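Local coordinates for galacto-N-biose/lacto-N-biose I transporter substrate-binding protein (Bifidobacterium longum, PDB 2Z8F), which binds galacto-N-biose, lacto-N-biose and related glycans such as lacto-N-tetraose, probably delivering the disaccharides to the membrane components of an ABC transporter, at residues M30-W40 with W310-Q321; E148-F156 with V271-G279. All coordinates share one frame; numbering follows the deposited sequence.

Contact 1. Residues M30-W40 with W310-Q321; sequences MTLVNDIVAKW and WFNTQVPDLVSQ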
loop_
_atom_site.group_PDB
_atom_site.type_symbol
_atom_site.label_atom_id
_atom_site.label_comp_id
_atom_site.label_asym_id
_atom_site.label_seq_id
_atom_site.Cartn_x
_atom_site.Cartn_y
_atom_site.Cartn_z
ATOM N N MET A 30 -7.138 2.924 -17.615
ATOM C CA MET A 30 -5.809 2.368 -17.386
ATOM C C MET A 30 -5.276 1.573 -18.587
ATOM O O MET A 30 -6.064 1.028 -19.397
ATOM C CB MET A 30 -5.867 1.466 -16.163
ATOM C CG MET A 30 -6.272 2.237 -14.917
ATOM S SD MET A 30 -6.080 1.204 -13.472
ATOM C CE MET A 30 -6.205 2.428 -12.137
ATOM N N THR A 31 -3.954 1.498 -18.701
ATOM C CA THR A 31 -3.320 0.590 -19.668
ATOM C C THR A 31 -3.349 -0.794 -19.041
ATOM O O THR A 31 -2.685 -1.065 -18.039
ATOM C CB THR A 31 -1.867 1.030 -20.040
ATOM O OG1 THR A 31 -1.899 2.358 -20.570
ATOM C CG2 THR A 31 -1.241 0.065 -21.049
ATOM N N LEU A 32 -4.175 -1.675 -19.602
ATOM C CA LEU A 32 -4.422 -2.948 -18.964
ATOM C C LEU A 32 -3.182 -3.810 -18.896
ATOM O O LEU A 32 -2.357 -3.793 -19.810
ATOM C CB LEU A 32 -5.497 -3.722 -19.739
ATOM C CG LEU A 32 -6.831 -2.987 -19.793
ATOM C CD1 LEU A 32 -7.706 -3.694 -20.831
ATOM C CD2 LEU A 32 -7.521 -3.004 -18.435
ATOM N N VAL A 33 -3.065 -4.587 -17.824
ATOM C CA VAL A 33 -1.913 -5.474 -17.704
ATOM C C VAL A 33 -1.785 -6.353 -18.960
ATOM O O VAL A 33 -0.692 -6.545 -19.490
ATOM C CB VAL A 33 -1.941 -6.346 -16.426
ATOM C CG1 VAL A 33 -0.804 -7.338 -16.436
ATOM C CG2 VAL A 33 -1.878 -5.459 -15.194
ATOM N N ASN A 34 -2.899 -6.843 -19.484
ATOM C CA ASN A 34 -2.801 -7.694 -20.655
ATOM C C ASN A 34 -2.293 -7.003 -21.912
ATOM O O ASN A 34 -1.665 -7.645 -22.762
ATOM C CB ASN A 34 -4.137 -8.352 -20.927
ATOM C CG ASN A 34 -4.484 -9.404 -19.865
ATOM O OD1 ASN A 34 -5.620 -9.494 -19.440
ATOM N ND2 ASN A 34 -3.493 -10.204 -19.447
ATOM N N ASP A 35 -2.560 -5.706 -22.010
ATOM C CA ASP A 35 -2.079 -4.908 -23.132
ATOM C C ASP A 35 -0.586 -4.596 -22.954
ATOM O O ASP A 35 0.148 -4.511 -23.936
ATOM C CB ASP A 35 -2.931 -3.663 -23.323
ATOM C CG ASP A 35 -4.323 -4.000 -23.869
ATOM O OD1 ASP A 35 -4.409 -4.876 -24.746
ATOM O OD2 ASP A 35 -5.309 -3.427 -23.399
ATOM N N ILE A 36 -0.124 -4.475 -21.712
ATOM C CA ILE A 36 1.312 -4.313 -21.476
ATOM C C ILE A 36 2.051 -5.618 -21.869
ATOM O O ILE A 36 3.013 -5.622 -22.682
ATOM C CB ILE A 36 1.603 -3.953 -19.981
ATOM C CG1 ILE A 36 0.841 -2.687 -19.549
ATOM C CG2 ILE A 36 3.132 -3.788 -19.753
ATOM C CD1 ILE A 36 0.778 -2.487 -17.997
ATOM N N VAL A 37 1.579 -6.737 -21.319
ATOM C CA VAL A 37 2.167 -8.045 -21.547
ATOM C C VAL A 37 2.103 -8.414 -23.042
ATOM O O VAL A 37 3.027 -9.017 -23.561
ATOM C CB VAL A 37 1.520 -9.125 -20.638
ATOM C CG1 VAL A 37 2.057 -10.507 -20.932
ATOM C CG2 VAL A 37 1.827 -8.774 -19.164
ATOM N N ALA A 38 1.040 -8.005 -23.743
ATOM C CA ALA A 38 0.971 -8.278 -25.189
ATOM C C ALA A 38 2.150 -7.706 -25.980
ATOM O O ALA A 38 2.587 -8.296 -26.974
ATOM C CB ALA A 38 -0.343 -7.785 -25.779
ATOM N N LYS A 39 2.650 -6.556 -25.545
ATOM C CA LYS A 39 3.842 -5.959 -26.165
ATOM C C LYS A 39 5.055 -6.875 -25.983
ATOM O O LYS A 39 5.821 -7.112 -26.935
ATOM C CB LYS A 39 4.123 -4.594 -25.538
ATOM C CG LYS A 39 3.053 -3.550 -25.801
ATOM C CD LYS A 39 3.431 -2.185 -25.159
ATOM C CE LYS A 39 4.684 -1.574 -25.782
ATOM N NZ LYS A 39 5.080 -0.269 -25.120
ATOM N N TRP A 40 5.229 -7.399 -24.761
ATOM C CA TRP A 40 6.296 -8.372 -24.505
ATOM C C TRP A 40 6.143 -9.608 -25.399
ATOM O O TRP A 40 7.083 -10.014 -26.075
ATOM C CB TRP A 40 6.330 -8.791 -23.026
ATOM C CG TRP A 40 7.280 -9.901 -22.806
ATOM C CD1 TRP A 40 7.015 -11.250 -22.886
ATOM C CD2 TRP A 40 8.674 -9.790 -22.493
ATOM N NE1 TRP A 40 8.151 -11.975 -22.641
ATOM C CE2 TRP A 40 9.185 -11.100 -22.395
ATOM C CE3 TRP A 40 9.543 -8.704 -22.304
ATOM C CZ2 TRP A 40 10.537 -11.364 -22.098
ATOM C CZ3 TRP A 40 10.880 -8.960 -21.995
ATOM C CH2 TRP A 40 11.371 -10.285 -21.913
ATOM N N TRP A 310 11.570 -6.276 -17.338
ATOM C CA TRP A 310 10.963 -5.470 -18.385
ATOM C C TRP A 310 9.626 -4.888 -17.884
ATOM O O TRP A 310 9.383 -3.676 -17.984
ATOM C CB TRP A 310 10.754 -6.298 -19.677
ATOM C CG TRP A 310 10.087 -5.509 -20.783
ATOM C CD1 TRP A 310 10.692 -4.703 -21.727
ATOM C CD2 TRP A 310 8.679 -5.437 -21.046
ATOM N NE1 TRP A 310 9.736 -4.137 -22.554
ATOM C CE2 TRP A 310 8.497 -4.581 -22.158
ATOM C CE3 TRP A 310 7.549 -6.021 -20.446
ATOM C CZ2 TRP A 310 7.222 -4.292 -22.687
ATOM C CZ3 TRP A 310 6.303 -5.727 -20.959
ATOM C CH2 TRP A 310 6.149 -4.880 -22.075
ATOM N N PHE A 311 8.764 -5.746 -17.336
ATOM C CA PHE A 311 7.431 -5.301 -16.937
ATOM C C PHE A 311 7.519 -4.181 -15.908
ATOM O O PHE A 311 6.841 -3.160 -16.027
ATOM C CB PHE A 311 6.591 -6.477 -16.407
ATOM C CG PHE A 311 5.163 -6.112 -16.127
ATOM C CD1 PHE A 311 4.195 -6.227 -17.125
ATOM C CD2 PHE A 311 4.782 -5.664 -14.868
ATOM C CE1 PHE A 311 2.876 -5.887 -16.862
ATOM C CE2 PHE A 311 3.492 -5.308 -14.585
ATOM C CZ PHE A 311 2.505 -5.437 -15.585
ATOM N N ASN A 312 8.380 -4.360 -14.913
ATOM C CA ASN A 312 8.488 -3.400 -13.813
ATOM C C ASN A 312 9.221 -2.120 -14.185
ATOM O O ASN A 312 9.334 -1.201 -13.358
ATOM C CB ASN A 312 9.156 -4.049 -12.598
ATOM C CG ASN A 312 8.222 -4.952 -11.834
ATOM O OD1 ASN A 312 7.070 -5.182 -12.244
ATOM N ND2 ASN A 312 8.697 -5.454 -10.693
ATOM N N THR A 313 9.733 -2.055 -15.417
ATOM C CA THR A 313 10.313 -0.815 -15.939
ATOM C C THR A 313 9.469 -0.142 -17.038
ATOM O O THR A 313 9.924 0.809 -17.680
ATOM C CB THR A 313 11.825 -0.988 -16.393
ATOM O OG1 THR A 313 11.934 -2.025 -17.369
ATOM C CG2 THR A 313 12.713 -1.338 -15.202
ATOM N N GLN A 314 8.226 -0.608 -17.230
ATOM C CA GLN A 314 7.285 0.088 -18.135
ATOM C C GLN A 314 6.600 1.227 -17.383
ATOM O O GLN A 314 5.397 1.213 -17.121
ATOM C CB GLN A 314 6.255 -0.902 -18.739
ATOM C CG GLN A 314 6.925 -2.062 -19.519
ATOM C CD GLN A 314 7.997 -1.546 -20.483
ATOM O OE1 GLN A 314 7.696 -0.840 -21.439
ATOM N NE2 GLN A 314 9.253 -1.857 -20.198
ATOM N N VAL A 315 7.390 2.240 -17.027
ATOM C CA VAL A 315 6.960 3.258 -16.095
ATOM C C VAL A 315 5.599 3.903 -16.409
ATOM O O VAL A 315 4.707 3.881 -15.554
ATOM C CB VAL A 315 8.108 4.261 -15.830
ATOM C CG1 VAL A 315 7.627 5.506 -15.089
ATOM C CG2 VAL A 315 9.209 3.532 -15.048
ATOM N N PRO A 316 5.431 4.498 -17.602
ATOM C CA PRO A 316 4.126 5.137 -17.847
ATOM C C PRO A 316 2.928 4.170 -17.697
ATOM O O PRO A 316 1.889 4.567 -17.167
ATOM C CB PRO A 316 4.244 5.656 -19.278
ATOM C CG PRO A 316 5.728 5.751 -19.540
ATOM C CD PRO A 316 6.374 4.682 -18.730
ATOM N N ASP A 317 3.086 2.934 -18.158
ATOM C CA ASP A 317 1.990 1.962 -18.092
ATOM C C ASP A 317 1.670 1.614 -16.638
ATOM O O ASP A 317 0.516 1.552 -16.252
ATOM C CB ASP A 317 2.306 0.693 -18.880
ATOM C CG ASP A 317 2.470 0.939 -20.386
ATOM O OD1 ASP A 317 1.989 1.960 -20.906
ATOM O OD2 ASP A 317 3.076 0.070 -21.038
ATOM N N LEU A 318 2.708 1.408 -15.823
ATOM C CA LEU A 318 2.491 1.171 -14.388
ATOM C C LEU A 318 1.845 2.377 -13.710
ATOM O O LEU A 318 0.939 2.227 -12.856
ATOM C CB LEU A 318 3.843 0.881 -13.714
ATOM C CG LEU A 318 4.625 -0.364 -14.191
ATOM C CD1 LEU A 318 6.049 -0.400 -13.612
ATOM C CD2 LEU A 318 3.904 -1.642 -13.849
ATOM N N VAL A 319 2.329 3.581 -14.042
ATOM C CA VAL A 319 1.736 4.792 -13.494
ATOM C C VAL A 319 0.249 4.853 -13.808
ATOM O O VAL A 319 -0.542 5.231 -12.954
ATOM C CB VAL A 319 2.463 6.083 -13.946
ATOM C CG1 VAL A 319 1.642 7.339 -13.637
ATOM C CG2 VAL A 319 3.872 6.154 -13.321
ATOM N N SER A 320 -0.136 4.412 -15.012
ATOM C CA SER A 320 -1.547 4.432 -15.386
ATOM C C SER A 320 -2.442 3.616 -14.425
ATOM O O SER A 320 -3.625 3.942 -14.226
ATOM C CB SER A 320 -1.730 3.957 -16.840
ATOM O OG SER A 320 -1.811 2.546 -16.931
ATOM N N GLN A 321 -1.858 2.567 -13.837
ATOM C CA GLN A 321 -2.535 1.705 -12.846
ATOM C C GLN A 321 -2.554 2.327 -11.445
ATOM O O GLN A 321 -3.108 1.744 -10.500
ATOM C CB GLN A 321 -1.830 0.343 -12.787
ATOM C CG GLN A 321 -1.980 -0.534 -14.056
ATOM C CD GLN A 321 -3.286 -1.329 -14.135
ATOM O OE1 GLN A 321 -3.967 -1.590 -13.128
ATOM N NE2 GLN A 321 -3.616 -1.775 -15.366
HETATM O O HOH W 1 0.444 3.904 -20.646
HETATM O O HOH W 2 5.251 -0.476 -22.373
#

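Contact 2. Residues E148-F156 with V271-G279; sequences EIPQTADEF and VAQLGDWFG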
loop_
_atom_site.group_PDB
_atom_site.type_symbol
_atom_site.label_atom_id
_atom_site.label_comp_id
_atom_site.label_asym_id
_atom_site.label_seq_id
_atom_site.Cartn_x
_atom_site.Cartn_y
_atom_site.Cartn_z
ATOM N N GLU A 148 -5.015 27.082 5.103
ATOM C CA GLU A 148 -3.738 26.377 5.083
ATOM C C GLU A 148 -4.057 24.971 5.557
ATOM O O GLU A 148 -4.991 24.805 6.348
ATOM C CB GLU A 148 -2.761 27.021 6.078
ATOM C CG GLU A 148 -2.707 26.236 7.379
ATOM C CD GLU A 148 -2.043 26.938 8.535
ATOM O OE1 GLU A 148 -2.789 27.329 9.462
ATOM O OE2 GLU A 148 -0.793 27.068 8.540
ATOM N N ILE A 149 -3.293 23.972 5.119
ATOM C CA ILE A 149 -3.368 22.647 5.740
ATOM C C ILE A 149 -2.815 22.754 7.175
ATOM O O ILE A 149 -1.647 23.084 7.361
ATOM C CB ILE A 149 -2.601 21.586 4.914
ATOM C CG1 ILE A 149 -3.211 21.425 3.510
ATOM C CG2 ILE A 149 -2.566 20.213 5.618
ATOM C CD1 ILE A 149 -4.672 21.137 3.488
ATOM N N PRO A 150 -3.660 22.510 8.191
ATOM C CA PRO A 150 -3.215 22.616 9.586
ATOM C C PRO A 150 -2.030 21.680 9.831
ATOM O O PRO A 150 -2.074 20.540 9.401
ATOM C CB PRO A 150 -4.448 22.150 10.361
ATOM C CG PRO A 150 -5.613 22.564 9.440
ATOM C CD PRO A 150 -5.086 22.134 8.098
ATOM N N GLN A 151 -0.959 22.140 10.481
ATOM C CA GLN A 151 0.214 21.253 10.569
ATOM C C GLN A 151 0.431 20.516 11.894
ATOM O O GLN A 151 1.302 19.643 11.976
ATOM C CB GLN A 151 1.508 21.958 10.133
ATOM C CG GLN A 151 1.572 22.248 8.615
ATOM C CD GLN A 151 1.465 20.983 7.761
ATOM O OE1 GLN A 151 0.437 20.725 7.122
ATOM N NE2 GLN A 151 2.521 20.186 7.756
ATOM N N THR A 152 -0.329 20.867 12.925
ATOM C CA THR A 152 -0.293 20.116 14.174
ATOM C C THR A 152 -1.615 19.375 14.368
ATOM O O THR A 152 -2.639 19.778 13.809
ATOM C CB THR A 152 -0.099 21.029 15.387
ATOM O OG1 THR A 152 -1.202 21.938 15.485
ATOM C CG2 THR A 152 1.211 21.826 15.276
ATOM N N ALA A 153 -1.605 18.293 15.144
ATOM C CA ALA A 153 -2.858 17.561 15.386
ATOM C C ALA A 153 -3.949 18.455 15.998
ATOM O O ALA A 153 -5.109 18.394 15.596
ATOM C CB ALA A 153 -2.624 16.360 16.264
ATOM N N ASP A 154 -3.585 19.266 17.002
ATOM C CA ASP A 154 -4.556 20.149 17.650
ATOM C C ASP A 154 -5.217 21.124 16.673
ATOM O O ASP A 154 -6.428 21.297 16.703
ATOM C CB ASP A 154 -3.901 20.913 18.816
ATOM C CG ASP A 154 -3.686 20.046 20.048
ATOM O OD1 ASP A 154 -4.208 18.913 20.128
ATOM O OD2 ASP A 154 -2.969 20.518 20.957
ATOM N N GLU A 155 -4.424 21.733 15.787
ATOM C CA GLU A 155 -4.969 22.685 14.827
ATOM C C GLU A 155 -5.839 21.949 13.810
ATOM O O GLU A 155 -6.886 22.467 13.387
ATOM C CB GLU A 155 -3.853 23.465 14.123
ATOM C CG GLU A 155 -4.375 24.419 13.042
ATOM C CD GLU A 155 -3.841 25.837 13.194
ATOM O OE1 GLU A 155 -3.825 26.352 14.343
ATOM O OE2 GLU A 155 -3.446 26.441 12.172
ATOM N N PHE A 156 -5.404 20.750 13.427
ATOM C CA PHE A 156 -6.185 19.925 12.493
ATOM C C PHE A 156 -7.530 19.528 13.081
ATOM O O PHE A 156 -8.578 19.630 12.414
ATOM C CB PHE A 156 -5.425 18.666 12.062
ATOM C CG PHE A 156 -6.106 17.926 10.958
ATOM C CD1 PHE A 156 -5.730 18.145 9.648
ATOM C CD2 PHE A 156 -7.160 17.051 11.223
ATOM C CE1 PHE A 156 -6.370 17.466 8.609
ATOM C CE2 PHE A 156 -7.813 16.378 10.183
ATOM C CZ PHE A 156 -7.415 16.594 8.888
ATOM N N VAL A 271 -3.094 17.345 -3.712
ATOM C CA VAL A 271 -2.346 16.412 -2.872
ATOM C C VAL A 271 -1.396 17.239 -2.014
ATOM O O VAL A 271 -0.727 18.153 -2.513
ATOM C CB VAL A 271 -1.547 15.405 -3.701
ATOM C CG1 VAL A 271 -0.678 14.507 -2.824
ATOM C CG2 VAL A 271 -2.502 14.543 -4.544
ATOM N N ALA A 272 -1.363 16.923 -0.726
ATOM C CA ALA A 272 -0.407 17.540 0.217
ATOM C C ALA A 272 0.351 16.419 0.936
ATOM O O ALA A 272 -0.131 15.305 1.051
ATOM C CB ALA A 272 -1.154 18.361 1.229
ATOM N N GLN A 273 1.547 16.731 1.441
ATOM C CA GLN A 273 2.214 15.836 2.381
ATOM C C GLN A 273 1.402 15.734 3.673
ATOM O O GLN A 273 0.684 16.665 4.020
ATOM C CB GLN A 273 3.596 16.390 2.716
ATOM C CG GLN A 273 4.522 16.538 1.505
ATOM C CD GLN A 273 4.709 15.238 0.744
ATOM O OE1 GLN A 273 5.078 14.207 1.326
ATOM N NE2 GLN A 273 4.456 15.272 -0.568
ATOM N N LEU A 274 1.504 14.596 4.367
ATOM C CA LEU A 274 0.901 14.480 5.685
ATOM C C LEU A 274 1.412 15.577 6.592
ATOM O O LEU A 274 2.612 15.865 6.590
ATOM C CB LEU A 274 1.304 13.160 6.313
ATOM C CG LEU A 274 0.746 11.869 5.740
ATOM C CD1 LEU A 274 1.257 10.776 6.654
ATOM C CD2 LEU A 274 -0.763 11.904 5.753
ATOM N N GLY A 275 0.513 16.153 7.376
ATOM C CA GLY A 275 0.897 17.071 8.434
ATOM C C GLY A 275 1.479 16.264 9.576
ATOM O O GLY A 275 1.554 15.026 9.519
ATOM N N ASP A 276 1.874 16.975 10.627
ATOM C CA ASP A 276 2.445 16.329 11.795
ATOM C C ASP A 276 1.319 15.907 12.742
ATOM O O ASP A 276 1.214 16.395 13.883
ATOM C CB ASP A 276 3.449 17.272 12.459
ATOM C CG ASP A 276 4.232 16.599 13.550
ATOM O OD1 ASP A 276 4.278 15.363 13.566
ATOM O OD2 ASP A 276 4.794 17.314 14.409
ATOM N N TRP A 277 0.458 15.016 12.253
ATOM C CA TRP A 277 -0.761 14.664 12.992
ATOM C C TRP A 277 -0.685 13.369 13.789
ATOM O O TRP A 277 -1.579 13.102 14.618
ATOM C CB TRP A 277 -1.986 14.589 12.046
ATOM C CG TRP A 277 -2.105 15.769 11.146
ATOM C CD1 TRP A 277 -1.859 17.077 11.459
ATOM C CD2 TRP A 277 -2.518 15.753 9.775
ATOM N NE1 TRP A 277 -2.051 17.875 10.352
ATOM C CE2 TRP A 277 -2.475 17.085 9.309
ATOM C CE3 TRP A 277 -2.894 14.731 8.884
ATOM C CZ2 TRP A 277 -2.799 17.434 7.989
ATOM C CZ3 TRP A 277 -3.213 15.087 7.557
ATOM C CH2 TRP A 277 -3.158 16.421 7.131
ATOM N N PHE A 278 0.365 12.580 13.533
ATOM C CA PHE A 278 0.453 11.195 13.976
ATOM C C PHE A 278 1.691 10.908 14.804
ATOM O O PHE A 278 2.082 9.752 14.947
ATOM C CB PHE A 278 0.426 10.244 12.749
ATOM C CG PHE A 278 -0.676 10.558 11.770
ATOM C CD1 PHE A 278 -1.992 10.169 12.034
ATOM C CD2 PHE A 278 -0.397 11.239 10.585
ATOM C CE1 PHE A 278 -3.020 10.468 11.142
ATOM C CE2 PHE A 278 -1.413 11.568 9.691
ATOM C CZ PHE A 278 -2.732 11.179 9.968
ATOM N N GLY A 279 2.304 11.966 15.356
ATOM C CA GLY A 279 3.628 11.787 15.998
ATOM C C GLY A 279 4.714 11.429 14.990
ATOM O O GLY A 279 5.779 10.906 15.368
HETATM O O HOH W 3 0.910 17.672 16.486
#

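Contact 1. Residues M30-W40 with W310-Q321
W40 and W310 lie alongside each other, their side chains running opposite ways, and with I36 and F311 they form the tight end of this contact. The two indoles are tilted by 52°: W40 CE3 lies over one face of the W310 ring, near its rim, and W40 CZ3 comes within 3.5 Å of W310 CB. W40 CB makes a CH-pi contact over the six-membered ring of W310, whose far edge meets I36 O through CH2. Q314 NE2 sits over the opposite face, toward the rim, and donates to the backbone O of W310 (2.9 Å). Replacing W310 with alanine is likely to open a gap beside I36 and to remove the flat surface against which W40 CB and CE3 and Q314 NE2 rest. I36 CG2 packs 3.6 Å from F311 CE1, with V33 and V37 on the same phenyl ring. In this periplasmic-binding-protein fold, helix 33-43 is held between strand 47-53, which V33, V37 and W40 touch, and the 301-311 and 315-320 helices. Toward the N-cap residue L32 the contact turns polar. T31 N donates to S320 OG (3.0 Å), which itself bonds back to D317 O, and Q321 NE2 reaches T31 O from above the carbonyl plane (2.9 Å). The bend of Q321 at chi2 (-82°) brings its amide there, while its OE1 accepts from D26 N. Along the looser side, water takes over: one molecule joins T31 OG1 to D317 OD1, and a second links K39 NZ, Q314 OE1 and D317 OD2, with NZ and OD2 4.6 Å apart.

Contact 2. Residues E148-F156 with V271-G279
F156 lies obliquely against W277, the two ring planes 46° apart, where the start of helix 153-165 meets the loop after strand 269-273 in a periplasmic-binding-protein fold. CD1 of the phenyl ring sits over one face of the indole, 3.4 Å from W277 CE2, and F156 CB makes a CH-pi contact with the five-membered ring on that same face. With its CG anti to the backbone N (chi1 -171°), F156 swings its ring across the tryptophan. On the opposite indole face lies G275 N, near the rim. I149 comes at the edge instead: its CG2 is in the indole plane, 3.7 Å from W277 CZ2, and I149 runs roughly perpendicular to the tryptophan side chain. That edge also carries the polar grip, NE1 donating to P150 O at 2.8 Å almost exactly in the ring plane, which helps to fix the rotation of the indole. F215 meets both aromatic rings, and Y134 of strand 132-137 meets W277 edge-to-face. Beside the rings the backbones join directly through D276 N and Q151 O (3.0 Å). T152 caps the helix, its OG1 accepting from E155 N, while a water accepts from A153 N and donates to D276 O, 2.9 Å from each.

Overall arrangement
Contact 2 is nested along the chain inside the loop that contact 1 closes, since residues 148-156 and 271-279 both fall between 30-40 and 310-321. The centres of the two contacts are 35 Å apart and their nearest atoms about 12 Å, without touching. They belong to different sheets: helix 33-43 of contact 1 packs on strand 47-53 of the six-stranded mixed sheet, whereas contact 2 lies at the loop that follows strand 269-273 of the three-stranded antiparallel one. This is consistent with the two lobes of a periplasmic binding protein. The side chain of Q321 in contact 1 comes about 6 Å from a bound galactose, so that contact borders the glycan site.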